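6-aminohexanoate-dimer hydrolase (Bacillus anthracis, PDB 4GB7) is a putative 6-aminohexanoate-dimer hydrolase of the beta-lactamase clan, probably a serine hydrolase that cleaves amide bonds. Local coordinates at residues Lys44-Leu48 with Tyr212-Leu218; Leu48-Arg54 with Ser393-Thr397; Glu193-His197 with Asn206-Gln210; Pro227-Tyr231 with Asp292-Gln298. One frame throughout, in Å; residues are numbered along the deposited sequence. Where two conformers were deposited one is given.

Interaction 1. Residues Lys44-Leu48 with Tyr212-Leu218; sequences KKNWL and YLASNIL
K44 NZ donates to the main-chain O of N216 at 2.9 Å. The lysine side chain is extended (chi1 m, then t throughout). Water 1 accepts from K44 NZ (3.2 Å) and donates to N216 OD1 (2.5 Å) and L218 O (2.6 Å). The indole W47 NE1 gives a weak bond to I217 O (2.8 Å, angle 127°). N216 takes positive phi (66/31) and ends the helix in a Schellman motif, with I217 N to Y212 O and N216 N to L213 O both 3.0 Å. Lysine and indole thus both bind main-chain carbonyls just past a helix C terminus. Segment 44-48 is irregular loop, with phi negative throughout and psi between -41° and 0°. The closest CA pair is K44 and L218, 4.8 Å apart.

W47 (chi1 p) turns the edge of its six-membered ring to the face of Y212, a T-shaped pair with centroids 5.3 Å apart and planes at 65°. W47 CZ2 also meets I217 CD1 at 3.8 Å. L48 CD1 lies 4.1 Å from Y212 CE2.

The contact pins the loop before helix 52-56 to the end of helix 206-214. F63 meets the W47 ring, and Q298 packs against I217.

Interaction 2. Residues Leu48-Arg54 with Ser393-Thr397; sequences LDDPYLR and SSNAT
Segment 48-54 runs as a loop through L48 to D50, passes a cis peptide before P51, and is helical by L53. L53 N bonds D49 O at 2.8 Å. Segment 393-397 leaves the strand at S393 and is then loop, with S394 at -136/64 and A396 at -59/-38. The nearest CA pairs run in opposite directions along the segments: D50 with A396 (5.4 Å), R54 with S394 (5.1 Å). Water 2 joins the two backbones, donating to L48 O (2.7 Å) and A396 O (2.9 Å). Water 3 donates to the carboxylate D50 OD1 (2.8 Å) and to S394 O (2.7 Å) and accepts from A396 N (3.0 Å).

The contact sets the N-terminal helix 52-56 on the loop that leaves strand 387-393 of the five-stranded antiparallel sheet.

R54 NE donates to S394 OG at 3.0 Å (157°). D111 holds both residues as well, by a salt bridge to R54 and a hydrogen bond to S394. A396 CB packs 3.3 Å from D50 N and 3.7 Å from L53 CD2 (L53 chi1 t, chi2 p).

Interaction 3. Residues Glu193-His197 with Asn206-Gln210; sequences EYPTH and NQDAQ
Two side-chain amides of the helix bind main-chain carbonyls of the loop. N206 ND2 donates to P195 O at 3.1 Å, almost straight (173°). Q210 NE2 donates to T196 O at 3.1 Å (135°). The amides are one helical turn apart and also bond each other, Q210 NE2 to N206 OD1 at 3.0 Å. N206 has chi1 t; Q210 is folded, with chi1 and chi2 both m. Water 4 accepts from Y194 N (3.0 Å) and N206 ND2 (2.9 Å). The H197 ring points its edge at Q210 OE1, with H197 CD2 3.2 Å away; its nitrogens bond elsewhere, ND1 to D225 and NE2 to E236.

Segment 193-197 leaves strand 191-193 extended, bends at T196 (-86/-24) and takes positive phi at H197 (54/32). It passes the first turn of helix 206-214, with CA atoms of T196 and N206 6.5 Å apart and those of Y194 and Q207 7.1 Å apart. This is a local strand-loop-helix connection, with the loop held against the helix that follows it.

Packing is looser. Y194 CB lies 3.9 Å from Q210 CG, and Y194 CE2 4.2 Å from Q207 CB. Y194 OH bonds N250. Q207 OE1 bonds N251 and Q207 NE2 bonds Y249 O; Y249 may belong to an SxxK-type serine hydrolase site.

Interaction 4. Residues Pro227-Tyr231 with Asp292-Gln298; sequences PMKIY and DETKIEQ
A single carboxylate, that of D292 (chi1 p), both binds the start of a helix and orders its own turn. D292 OD2 accepts from I230 N at 2.8 Å (167°). K229, the N-cap residue, is extended (-152/163) and helical angles begin at I230 (-55/-44), so the aspartate supplies an acceptor to the first turn of helix 230-235 from a distant loop. Water 5 extends this: it donates to D292 OD2 (2.7 Å) and accepts from Y231 N (3.0 Å). D292 OD1 accepts from T294 N (2.9 Å), which makes an Asx turn, and also from T294 OG1 (2.8 Å) and I296 N (3.1 Å).

D292 to K295 form a type I beta turn, with K295 N to D292 O at 2.9 Å. K295 then has positive phi (65/23), and D292 N bonds I296 O at 2.9 Å. This turn lies in the connection between strands 287-290 and 303-305, neighbours in the four-stranded antiparallel sheet. The closest CA atoms are those of K229 and D292, 5.7 Å apart.

Beside the D292 bonds, I230 (chi1 m, chi2 t) puts CD1 at 3.4 Å from E297 O and 4.2 Å from I296 CG2. Y231 CE1 lies 3.9 Å from I296 CG2, and Y231 OH bonds R262. K229 CD also meets T294 CG2 at 4.1 Å. R220 forms a salt bridge with E293 and also bonds O of M228 (selenomethionine), joining the two segments there.

In the fold
From the N terminus, the chain first enters interaction 1 at 44-48, then interaction 2 at 48-54; the two share L48. Interaction 1 closes at 212-218 and interaction 2 only at 393-397, so they cross. Together they tie the N-terminal segment to helix 206-214 and to the loop after strand 387-393. Interaction 3 is a short local closure at 206-210, within the loops of both interactions 1 and 2. Interaction 4 opens after interaction 1 has closed and lies within the loop of interaction 2. It joins helix 230-235 to the loop after strand 287-290. S215 and Q298 link interactions 1 and 4; P227 touches H197 and Q210, joining interactions 3 and 4.

Interaction 1. Residues Lys44-Leu48 with Tyr212-Leu218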
loop_
_atom_site.group_PDB
_atom_site.type_symbol
_atom_site.label_atom_id
_atom_site.label_comp_id
_atom_site.label_asym_id
_atom_site.label_seq_id
_atom_site.Cartn_x
_atom_site.Cartn_y
_atom_site.Cartn_z
ATOM N N LYS A 44 10.252 16.827 -11.355
ATOM C CA LYS A 44 9.870 15.521 -11.862
ATOM C C LYS A 44 11.074 14.614 -12.020
ATOM O O LYS A 44 10.932 13.400 -12.005
ATOM C CB LYS A 44 9.134 15.589 -13.182
ATOM C CG LYS A 44 7.805 16.294 -13.106
ATOM C CD LYS A 44 7.105 16.195 -14.440
ATOM C CE LYS A 44 5.861 17.078 -14.412
ATOM N NZ LYS A 44 4.995 16.926 -15.593
ATOM N N LYS A 45 12.275 15.198 -12.135
ATOM C CA LYS A 45 13.478 14.399 -12.298
ATOM C C LYS A 45 13.928 13.789 -10.986
ATOM O O LYS A 45 14.279 12.606 -10.962
ATOM C CB LYS A 45 14.628 15.208 -12.950
ATOM C CG LYS A 45 15.661 14.326 -13.623
ATOM C CD LYS A 45 16.824 15.071 -14.311
ATOM C CE LYS A 45 16.401 16.292 -15.129
ATOM N NZ LYS A 45 16.085 17.496 -14.295
ATOM N N ASN A 46 13.847 14.570 -9.901
ATOM C CA ASN A 46 14.495 14.240 -8.658
ATOM C C ASN A 46 13.627 13.889 -7.437
ATOM O O ASN A 46 14.182 13.570 -6.393
ATOM C CB ASN A 46 15.491 15.348 -8.246
ATOM C CG ASN A 46 14.812 16.621 -7.707
ATOM O OD1 ASN A 46 13.603 16.648 -7.424
ATOM N ND2 ASN A 46 15.601 17.688 -7.568
ATOM N N TRP A 47 12.298 13.914 -7.579
ATOM C CA TRP A 47 11.423 13.818 -6.437
ATOM C C TRP A 47 11.552 12.520 -5.670
ATOM O O TRP A 47 11.204 12.490 -4.493
ATOM C CB TRP A 47 9.979 14.057 -6.812
ATOM C CG TRP A 47 9.347 12.997 -7.637
ATOM C CD1 TRP A 47 9.411 12.843 -9.008
ATOM C CD2 TRP A 47 8.598 11.868 -7.155
ATOM N NE1 TRP A 47 8.687 11.730 -9.414
ATOM C CE2 TRP A 47 8.191 11.099 -8.331
ATOM C CE3 TRP A 47 8.182 11.455 -5.916
ATOM C CZ2 TRP A 47 7.428 9.964 -8.226
ATOM C CZ3 TRP A 47 7.404 10.309 -5.826
ATOM C CH2 TRP A 47 7.050 9.574 -6.959
ATOM N N LEU A 48 12.035 11.471 -6.332
ATOM C CA LEU A 48 12.220 10.148 -5.760
ATOM C C LEU A 48 13.566 9.928 -5.117
ATOM O O LEU A 48 13.852 8.839 -4.559
ATOM C CB LEU A 48 12.071 9.098 -6.853
ATOM C CG LEU A 48 10.661 8.922 -7.339
ATOM C CD1 LEU A 48 10.710 7.924 -8.492
ATOM C CD2 LEU A 48 9.731 8.453 -6.218
ATOM N N TYR A 212 4.552 5.984 -13.328
ATOM C CA TYR A 212 4.832 7.393 -13.122
ATOM C C TYR A 212 4.940 8.207 -14.443
ATOM O O TYR A 212 4.450 9.314 -14.492
ATOM C CB TYR A 212 6.077 7.577 -12.273
ATOM C CG TYR A 212 6.005 6.946 -10.884
ATOM C CD1 TYR A 212 4.798 6.777 -10.218
ATOM C CD2 TYR A 212 7.150 6.624 -10.204
ATOM C CE1 TYR A 212 4.735 6.230 -8.956
ATOM C CE2 TYR A 212 7.100 6.032 -8.948
ATOM C CZ TYR A 212 5.911 5.877 -8.307
ATOM O OH TYR A 212 5.889 5.317 -7.054
ATOM N N LEU A 213 5.544 7.646 -15.498
ATOM C CA LEU A 213 5.563 8.293 -16.806
ATOM C C LEU A 213 4.125 8.444 -17.339
ATOM O O LEU A 213 3.731 9.506 -17.805
ATOM C CB LEU A 213 6.399 7.504 -17.784
ATOM C CG LEU A 213 7.915 7.636 -17.553
ATOM C CD1 LEU A 213 8.621 6.424 -18.168
ATOM C CD2 LEU A 213 8.452 8.971 -18.071
ATOM N N ALA A 214 3.339 7.392 -17.212
ATOM C CA ALA A 214 1.898 7.443 -17.580
ATOM C C ALA A 214 1.117 8.548 -16.877
ATOM O O ALA A 214 0.180 9.136 -17.453
ATOM C CB ALA A 214 1.242 6.091 -17.335
ATOM N N SER A 215 1.511 8.828 -15.629
ATOM C CA SER A 215 0.867 9.814 -14.794
ATOM C C SER A 215 1.502 11.191 -14.918
ATOM O O SER A 215 1.112 12.102 -14.197
ATOM C CB SER A 215 0.971 9.396 -13.321
ATOM O OG SER A 215 0.451 8.122 -13.097
ATOM N N ASN A 216 2.512 11.322 -15.789
ATOM C CA ASN A 216 3.177 12.580 -16.029
ATOM C C ASN A 216 3.952 13.116 -14.826
ATOM O O ASN A 216 4.037 14.328 -14.646
ATOM C CB ASN A 216 2.173 13.641 -16.524
ATOM C CG ASN A 216 2.860 14.820 -17.188
ATOM O OD1 ASN A 216 3.890 14.656 -17.825
ATOM N ND2 ASN A 216 2.288 16.011 -17.039
ATOM N N ILE A 217 4.479 12.227 -13.982
ATOM C CA ILE A 217 5.214 12.686 -12.793
ATOM C C ILE A 217 6.677 12.243 -12.828
ATOM O O ILE A 217 7.403 12.417 -11.848
ATOM C CB ILE A 217 4.519 12.303 -11.451
ATOM C CG1 ILE A 217 4.511 10.800 -11.178
ATOM C CG2 ILE A 217 3.109 12.856 -11.389
ATOM C CD1 ILE A 217 3.999 10.449 -9.777
ATOM N N LEU A 218 7.089 11.640 -13.950
ATOM C CA LEU A 218 8.516 11.573 -14.332
ATOM C C LEU A 218 8.675 12.311 -15.658
ATOM O O LEU A 218 7.698 12.536 -16.371
ATOM C CB LEU A 218 9.018 10.146 -14.458
ATOM C CG LEU A 218 9.208 9.396 -13.133
ATOM C CD1 LEU A 218 9.501 7.925 -13.381
ATOM C CD2 LEU A 218 10.302 10.080 -12.316
HETATM O O HOH W 1 6.388 14.584 -17.340
#

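Interaction 2. Residues Leu48-Arg54 with Ser393-Thr397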
loop_
_atom_site.group_PDB
_atom_site.type_symbol
_atom_site.label_atom_id
_atom_site.label_comp_id
_atom_site.label_asym_id
_atom_site.label_seq_id
_atom_site.Cartn_x
_atom_site.Cartn_y
_atom_site.Cartn_z
ATOM N N LEU A 48 12.035 11.471 -6.332
ATOM C CA LEU A 48 12.220 10.148 -5.760
ATOM C C LEU A 48 13.566 9.928 -5.117
ATOM O O LEU A 48 13.852 8.839 -4.559
ATOM C CB LEU A 48 12.071 9.098 -6.853
ATOM C CG LEU A 48 10.661 8.922 -7.339
ATOM C CD1 LEU A 48 10.710 7.924 -8.492
ATOM C CD2 LEU A 48 9.731 8.453 -6.218
ATOM N N ASP A 49 14.414 10.936 -5.180
ATOM C CA ASP A 49 15.791 10.793 -4.729
ATOM C C ASP A 49 15.929 11.487 -3.387
ATOM O O ASP A 49 15.252 12.485 -3.143
ATOM C CB ASP A 49 16.749 11.462 -5.715
ATOM C CG ASP A 49 16.786 10.810 -7.055
ATOM O OD1 ASP A 49 16.595 9.576 -7.160
ATOM O OD2 ASP A 49 17.031 11.578 -8.016
ATOM N N ASP A 50 16.833 10.976 -2.553
ATOM C CA ASP A 50 17.235 11.681 -1.362
ATOM C C ASP A 50 17.997 12.947 -1.787
ATOM O O ASP A 50 18.861 12.871 -2.667
ATOM C CB ASP A 50 18.165 10.813 -0.486
ATOM C CG ASP A 50 18.400 11.431 0.876
ATOM O OD1 ASP A 50 17.433 11.530 1.678
ATOM O OD2 ASP A 50 19.572 11.802 1.170
ATOM N N PRO A 51 17.737 14.099 -1.126
ATOM C CA PRO A 51 16.859 14.354 0.028
ATOM C C PRO A 51 15.444 14.788 -0.379
ATOM O O PRO A 51 14.572 14.943 0.486
ATOM C CB PRO A 51 17.536 15.536 0.697
ATOM C CG PRO A 51 18.086 16.323 -0.443
ATOM C CD PRO A 51 18.565 15.291 -1.429
ATOM N N TYR A 52 15.247 14.981 -1.689
ATOM C CA TYR A 52 13.991 15.519 -2.241
ATOM C C TYR A 52 12.791 14.713 -1.807
ATOM O O TYR A 52 11.731 15.302 -1.486
ATOM C CB TYR A 52 14.060 15.669 -3.761
ATOM C CG TYR A 52 15.294 16.478 -4.145
ATOM C CD1 TYR A 52 16.435 15.861 -4.632
ATOM C CD2 TYR A 52 15.330 17.850 -3.942
ATOM C CE1 TYR A 52 17.579 16.598 -4.902
ATOM C CE2 TYR A 52 16.460 18.581 -4.218
ATOM C CZ TYR A 52 17.566 17.957 -4.719
ATOM O OH TYR A 52 18.675 18.704 -4.958
ATOM N N LEU A 53 12.949 13.399 -1.753
ATOM C CA LEU A 53 11.855 12.502 -1.394
ATOM C C LEU A 53 11.296 12.779 0.024
ATOM O O LEU A 53 10.145 12.590 0.306
ATOM C CB LEU A 53 12.344 11.056 -1.486
ATOM C CG LEU A 53 11.377 9.919 -1.154
ATOM C CD1 LEU A 53 10.182 9.824 -2.062
ATOM C CD2 LEU A 53 12.103 8.555 -1.083
ATOM N N ARG A 54 12.131 13.230 0.958
ATOM C CA ARG A 54 11.610 13.522 2.276
ATOM C C ARG A 54 10.537 14.615 2.254
ATOM O O ARG A 54 9.652 14.636 3.095
ATOM C CB ARG A 54 12.765 13.901 3.220
ATOM C CG ARG A 54 13.848 12.839 3.137
ATOM C CD ARG A 54 14.424 12.444 4.404
ATOM N NE ARG A 54 13.408 11.934 5.297
ATOM C CZ ARG A 54 13.667 11.689 6.556
ATOM N NH1 ARG A 54 14.866 12.009 7.037
ATOM N NH2 ARG A 54 12.721 11.307 7.373
ATOM N N SER A 393 7.775 6.183 5.762
ATOM C CA SER A 393 9.163 6.611 5.640
ATOM C C SER A 393 9.338 7.379 4.350
ATOM O O SER A 393 8.482 7.396 3.461
ATOM C CB SER A 393 10.159 5.432 5.718
ATOM O OG SER A 393 9.909 4.560 6.803
ATOM N N SER A 394 10.493 8.009 4.244
ATOM C CA SER A 394 10.922 8.568 2.979
ATOM C C SER A 394 12.399 8.245 2.751
ATOM O O SER A 394 13.271 9.145 2.686
ATOM C CB SER A 394 10.573 10.047 2.950
ATOM O OG SER A 394 10.981 10.719 4.118
ATOM N N ASN A 395 12.646 6.937 2.624
ATOM C CA ASN A 395 13.985 6.359 2.538
ATOM C C ASN A 395 14.252 5.971 1.111
ATOM O O ASN A 395 13.803 4.906 0.667
ATOM C CB ASN A 395 14.067 5.181 3.498
ATOM C CG ASN A 395 15.460 4.700 3.767
ATOM O OD1 ASN A 395 16.435 5.413 3.580
ATOM N ND2 ASN A 395 15.547 3.466 4.318
ATOM N N ALA A 396 14.903 6.863 0.357
ATOM C CA ALA A 396 14.978 6.733 -1.095
ATOM C C ALA A 396 15.630 5.411 -1.554
ATOM O O ALA A 396 15.190 4.779 -2.514
ATOM C CB ALA A 396 15.703 7.947 -1.711
ATOM N N THR A 397 16.654 4.980 -0.836
ATOM C CA THR A 397 17.371 3.753 -1.148
ATOM C C THR A 397 17.634 2.945 0.134
ATOM O O THR A 397 18.713 3.019 0.725
ATOM C CB THR A 397 18.663 4.012 -1.919
ATOM O OG1 THR A 397 19.527 4.839 -1.137
ATOM C CG2 THR A 397 18.390 4.656 -3.248
HETATM O O HOH W 2 14.696 6.315 -4.926
HETATM O O HOH W 3 15.431 9.681 1.076
#

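Interaction 3. Residues Glu193-His197 with Asn206-Gln210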
loop_
_atom_site.group_PDB
_atom_site.type_symbol
_atom_site.label_atom_id
_atom_site.label_comp_id
_atom_site.label_asym_id
_atom_site.label_seq_id
_atom_site.Cartn_x
_atom_site.Cartn_y
_atom_site.Cartn_z
ATOM N N GLU A 193 5.339 -7.450 -19.056
ATOM C CA GLU A 193 6.430 -6.481 -19.196
ATOM C C GLU A 193 5.917 -5.308 -20.059
ATOM O O GLU A 193 4.992 -5.483 -20.903
ATOM C CB GLU A 193 7.692 -7.147 -19.816
ATOM C CG GLU A 193 7.527 -7.573 -21.288
ATOM C CD GLU A 193 8.782 -8.167 -21.966
ATOM O OE1 GLU A 193 8.662 -8.669 -23.083
ATOM O OE2 GLU A 193 9.867 -8.125 -21.369
ATOM N N TYR A 194 6.523 -4.150 -19.864
ATOM C CA TYR A 194 6.214 -2.960 -20.605
ATOM C C TYR A 194 7.493 -2.496 -21.267
ATOM O O TYR A 194 8.610 -2.793 -20.770
ATOM C CB TYR A 194 5.744 -1.821 -19.667
ATOM C CG TYR A 194 4.632 -2.198 -18.681
ATOM C CD1 TYR A 194 3.298 -2.155 -19.050
ATOM C CD2 TYR A 194 4.917 -2.586 -17.403
ATOM C CE1 TYR A 194 2.304 -2.474 -18.149
ATOM C CE2 TYR A 194 3.936 -2.899 -16.497
ATOM C CZ TYR A 194 2.614 -2.866 -16.893
ATOM O OH TYR A 194 1.600 -3.167 -16.013
ATOM N N PRO A 195 7.356 -1.720 -22.347
ATOM C CA PRO A 195 8.520 -1.020 -22.856
ATOM C C PRO A 195 9.102 -0.087 -21.811
ATOM O O PRO A 195 8.411 0.320 -20.891
ATOM C CB PRO A 195 7.969 -0.190 -24.026
ATOM C CG PRO A 195 6.644 -0.779 -24.363
ATOM C CD PRO A 195 6.136 -1.454 -23.134
ATOM N N THR A 196 10.378 0.241 -21.946
ATOM C CA THR A 196 10.970 1.288 -21.120
ATOM C C THR A 196 10.777 2.694 -21.694
ATOM O O THR A 196 10.830 3.659 -20.948
ATOM C CB THR A 196 12.476 1.071 -20.913
ATOM O OG1 THR A 196 13.177 1.216 -22.154
ATOM C CG2 THR A 196 12.765 -0.292 -20.286
ATOM N N HIS A 197 10.572 2.827 -23.012
ATOM C CA HIS A 197 10.530 4.158 -23.670
ATOM C C HIS A 197 11.768 4.971 -23.361
ATOM O O HIS A 197 11.741 6.193 -23.268
ATOM C CB HIS A 197 9.242 4.893 -23.287
ATOM C CG HIS A 197 8.016 4.125 -23.669
ATOM N ND1 HIS A 197 7.652 3.956 -24.953
ATOM C CD2 HIS A 197 7.103 3.412 -22.902
ATOM C CE1 HIS A 197 6.562 3.163 -25.012
ATOM N NE2 HIS A 197 6.206 2.851 -23.758
ATOM N N ASN A 206 10.896 -1.007 -13.751
ATOM C CA ASN A 206 10.179 -0.458 -14.900
ATOM C C ASN A 206 8.664 -0.364 -14.679
ATOM O O ASN A 206 8.024 0.562 -15.139
ATOM C CB ASN A 206 10.436 -1.268 -16.169
ATOM C CG ASN A 206 9.988 -0.529 -17.402
ATOM O OD1 ASN A 206 10.250 0.680 -17.533
ATOM N ND2 ASN A 206 9.276 -1.216 -18.299
ATOM N N GLN A 207 8.093 -1.288 -13.924
ATOM C CA GLN A 207 6.643 -1.269 -13.691
ATOM C C GLN A 207 6.237 -0.031 -12.885
ATOM O O GLN A 207 5.130 0.466 -13.005
ATOM C CB GLN A 207 6.201 -2.521 -12.946
ATOM C CG GLN A 207 6.627 -2.552 -11.487
ATOM C CD GLN A 207 6.009 -3.691 -10.746
ATOM O OE1 GLN A 207 4.828 -3.656 -10.410
ATOM N NE2 GLN A 207 6.795 -4.701 -10.479
ATOM N N ASP A 208 7.157 0.477 -12.054
ATOM C CA ASP A 208 6.924 1.723 -11.364
ATOM C C ASP A 208 7.191 2.952 -12.293
ATOM O O ASP A 208 6.399 3.875 -12.348
ATOM C CB ASP A 208 7.854 1.842 -10.150
ATOM C CG ASP A 208 7.414 1.015 -8.957
ATOM O OD1 ASP A 208 6.218 0.814 -8.727
ATOM O OD2 ASP A 208 8.290 0.616 -8.187
ATOM N N ALA A 209 8.341 2.956 -12.984
ATOM C CA ALA A 209 8.724 4.022 -13.914
ATOM C C ALA A 209 7.570 4.272 -14.888
ATOM O O ALA A 209 7.144 5.401 -15.078
ATOM C CB ALA A 209 10.008 3.639 -14.665
ATOM N N GLN A 210 7.028 3.202 -15.446
ATOM C CA GLN A 210 5.959 3.341 -16.451
ATOM C C GLN A 210 4.690 3.947 -15.887
ATOM O O GLN A 210 4.037 4.777 -16.542
ATOM C CB GLN A 210 5.649 2.037 -17.161
ATOM C CG GLN A 210 6.800 1.532 -18.040
ATOM C CD GLN A 210 7.359 2.585 -18.981
ATOM O OE1 GLN A 210 6.617 3.151 -19.779
ATOM N NE2 GLN A 210 8.668 2.875 -18.866
HETATM O O HOH W 4 8.461 -3.966 -17.629
#

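Interaction 4. Residues Pro227-Tyr231 with Asp292-Gln298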
loop_
_atom_site.group_PDB
_atom_site.type_symbol
_atom_site.label_atom_id
_atom_site.label_comp_id
_atom_site.label_asym_id
_atom_site.label_seq_id
_atom_site.Cartn_x
_atom_site.Cartn_y
_atom_site.Cartn_z
ATOM N N PRO A 227 3.292 5.847 -22.583
ATOM C CA PRO A 227 1.892 6.067 -22.187
ATOM C C PRO A 227 1.602 7.503 -21.741
ATOM O O PRO A 227 2.445 8.140 -21.065
ATOM C CB PRO A 227 1.710 5.025 -21.066
ATOM C CG PRO A 227 3.078 4.919 -20.469
ATOM C CD PRO A 227 3.941 4.859 -21.699
HETATM N N MSE A 228 0.421 8.021 -22.107
HETATM C CA MSE A 228 0.022 9.392 -21.759
HETATM C C MSE A 228 -0.959 9.462 -20.593
HETATM O O MSE A 228 -1.167 10.523 -20.027
HETATM C CB MSE A 228 -0.569 10.110 -22.994
HETATM C CG MSE A 228 0.392 10.243 -24.217
HETATM SE SE MSE A 228 1.967 11.317 -23.779
HETATM C CE MSE A 228 1.099 13.089 -23.797
ATOM N N LYS A 229 -1.529 8.310 -20.247
ATOM C CA LYS A 229 -2.415 8.147 -19.123
ATOM C C LYS A 229 -2.269 6.706 -18.671
ATOM O O LYS A 229 -1.778 5.879 -19.418
ATOM C CB LYS A 229 -3.833 8.472 -19.539
ATOM C CG LYS A 229 -4.411 7.557 -20.584
ATOM C CD LYS A 229 -5.803 8.016 -20.969
ATOM C CE LYS A 229 -6.448 7.082 -21.958
ATOM N NZ LYS A 229 -7.891 7.369 -22.119
ATOM N N ILE A 230 -2.715 6.394 -17.456
ATOM C CA ILE A 230 -2.529 5.055 -16.874
ATOM C C ILE A 230 -3.073 3.928 -17.774
ATOM O O ILE A 230 -2.419 2.897 -17.955
ATOM C CB ILE A 230 -3.129 4.996 -15.447
ATOM C CG1 ILE A 230 -2.331 5.881 -14.488
ATOM C CG2 ILE A 230 -3.164 3.555 -14.907
ATOM C CD1 ILE A 230 -3.084 6.107 -13.192
ATOM N N TYR A 231 -4.253 4.109 -18.348
ATOM C CA TYR A 231 -4.789 3.043 -19.145
ATOM C C TYR A 231 -3.966 2.726 -20.388
ATOM O O TYR A 231 -3.975 1.569 -20.864
ATOM C CB TYR A 231 -6.234 3.336 -19.528
ATOM C CG TYR A 231 -7.224 3.493 -18.375
ATOM C CD1 TYR A 231 -6.986 2.957 -17.114
ATOM C CD2 TYR A 231 -8.404 4.172 -18.554
ATOM C CE1 TYR A 231 -7.890 3.094 -16.091
ATOM C CE2 TYR A 231 -9.332 4.304 -17.516
ATOM C CZ TYR A 231 -9.072 3.773 -16.288
ATOM O OH TYR A 231 -9.981 3.886 -15.256
ATOM N N ASP A 292 -3.305 10.524 -12.850
ATOM C CA ASP A 292 -2.808 10.938 -14.155
ATOM C C ASP A 292 -3.528 12.225 -14.617
ATOM O O ASP A 292 -4.384 12.778 -13.906
ATOM C CB ASP A 292 -2.853 9.745 -15.169
ATOM C CG ASP A 292 -4.225 9.366 -15.615
ATOM O OD1 ASP A 292 -5.141 10.177 -15.476
ATOM O OD2 ASP A 292 -4.354 8.224 -16.175
ATOM N N GLU A 293 -3.163 12.708 -15.804
ATOM C CA GLU A 293 -3.667 13.991 -16.287
ATOM C C GLU A 293 -5.158 13.916 -16.591
ATOM O O GLU A 293 -5.816 14.955 -16.703
ATOM C CB GLU A 293 -2.941 14.393 -17.536
ATOM C CG GLU A 293 -1.502 14.776 -17.366
ATOM C CD GLU A 293 -0.796 14.765 -18.715
ATOM O OE1 GLU A 293 -0.353 13.672 -19.213
ATOM O OE2 GLU A 293 -0.716 15.872 -19.290
ATOM N N THR A 294 -5.681 12.696 -16.723
ATOM C CA THR A 294 -7.104 12.489 -16.913
ATOM C C THR A 294 -7.904 12.291 -15.628
ATOM O O THR A 294 -9.094 11.996 -15.666
ATOM C CB THR A 294 -7.399 11.393 -17.958
ATOM O OG1 THR A 294 -7.133 10.086 -17.453
ATOM C CG2 THR A 294 -6.633 11.677 -19.247
ATOM N N LYS A 295 -7.255 12.545 -14.487
ATOM C CA LYS A 295 -7.858 12.400 -13.154
ATOM C C LYS A 295 -8.226 10.950 -12.796
ATOM O O LYS A 295 -9.049 10.681 -11.884
ATOM C CB LYS A 295 -9.031 13.368 -12.945
ATOM C CG LYS A 295 -8.708 14.836 -13.192
ATOM C CD LYS A 295 -7.478 15.347 -12.401
ATOM C CE LYS A 295 -7.388 15.002 -10.880
ATOM N NZ LYS A 295 -8.394 15.776 -10.057
ATOM N N ILE A 296 -7.556 10.014 -13.471
ATOM C CA ILE A 296 -7.608 8.607 -13.071
ATOM C C ILE A 296 -6.555 8.365 -12.010
ATOM O O ILE A 296 -5.360 8.641 -12.213
ATOM C CB ILE A 296 -7.397 7.658 -14.272
ATOM C CG1 ILE A 296 -8.550 7.768 -15.275
ATOM C CG2 ILE A 296 -7.228 6.221 -13.820
ATOM C CD1 ILE A 296 -9.926 7.477 -14.740
ATOM N N GLU A 297 -6.986 7.776 -10.890
ATOM C CA GLU A 297 -6.101 7.588 -9.758
ATOM C C GLU A 297 -5.058 6.485 -10.033
ATOM O O GLU A 297 -5.347 5.516 -10.709
ATOM C CB GLU A 297 -6.868 7.168 -8.495
ATOM C CG GLU A 297 -7.982 8.115 -8.059
ATOM C CD GLU A 297 -9.327 7.868 -8.673
ATOM O OE1 GLU A 297 -9.434 7.081 -9.649
ATOM O OE2 GLU A 297 -10.274 8.573 -8.206
ATOM N N GLN A 298 -3.838 6.667 -9.508
ATOM C CA GLN A 298 -2.880 5.570 -9.363
ATOM C C GLN A 298 -3.380 4.665 -8.254
ATOM O O GLN A 298 -2.990 4.851 -7.106
ATOM C CB GLN A 298 -1.502 6.085 -8.913
ATOM C CG GLN A 298 -0.808 6.943 -9.915
ATOM C CD GLN A 298 0.481 7.491 -9.372
ATOM O OE1 GLN A 298 0.777 7.346 -8.181
ATOM N NE2 GLN A 298 1.228 8.152 -10.220
HETATM O O HOH W 5 -5.884 6.446 -17.538
#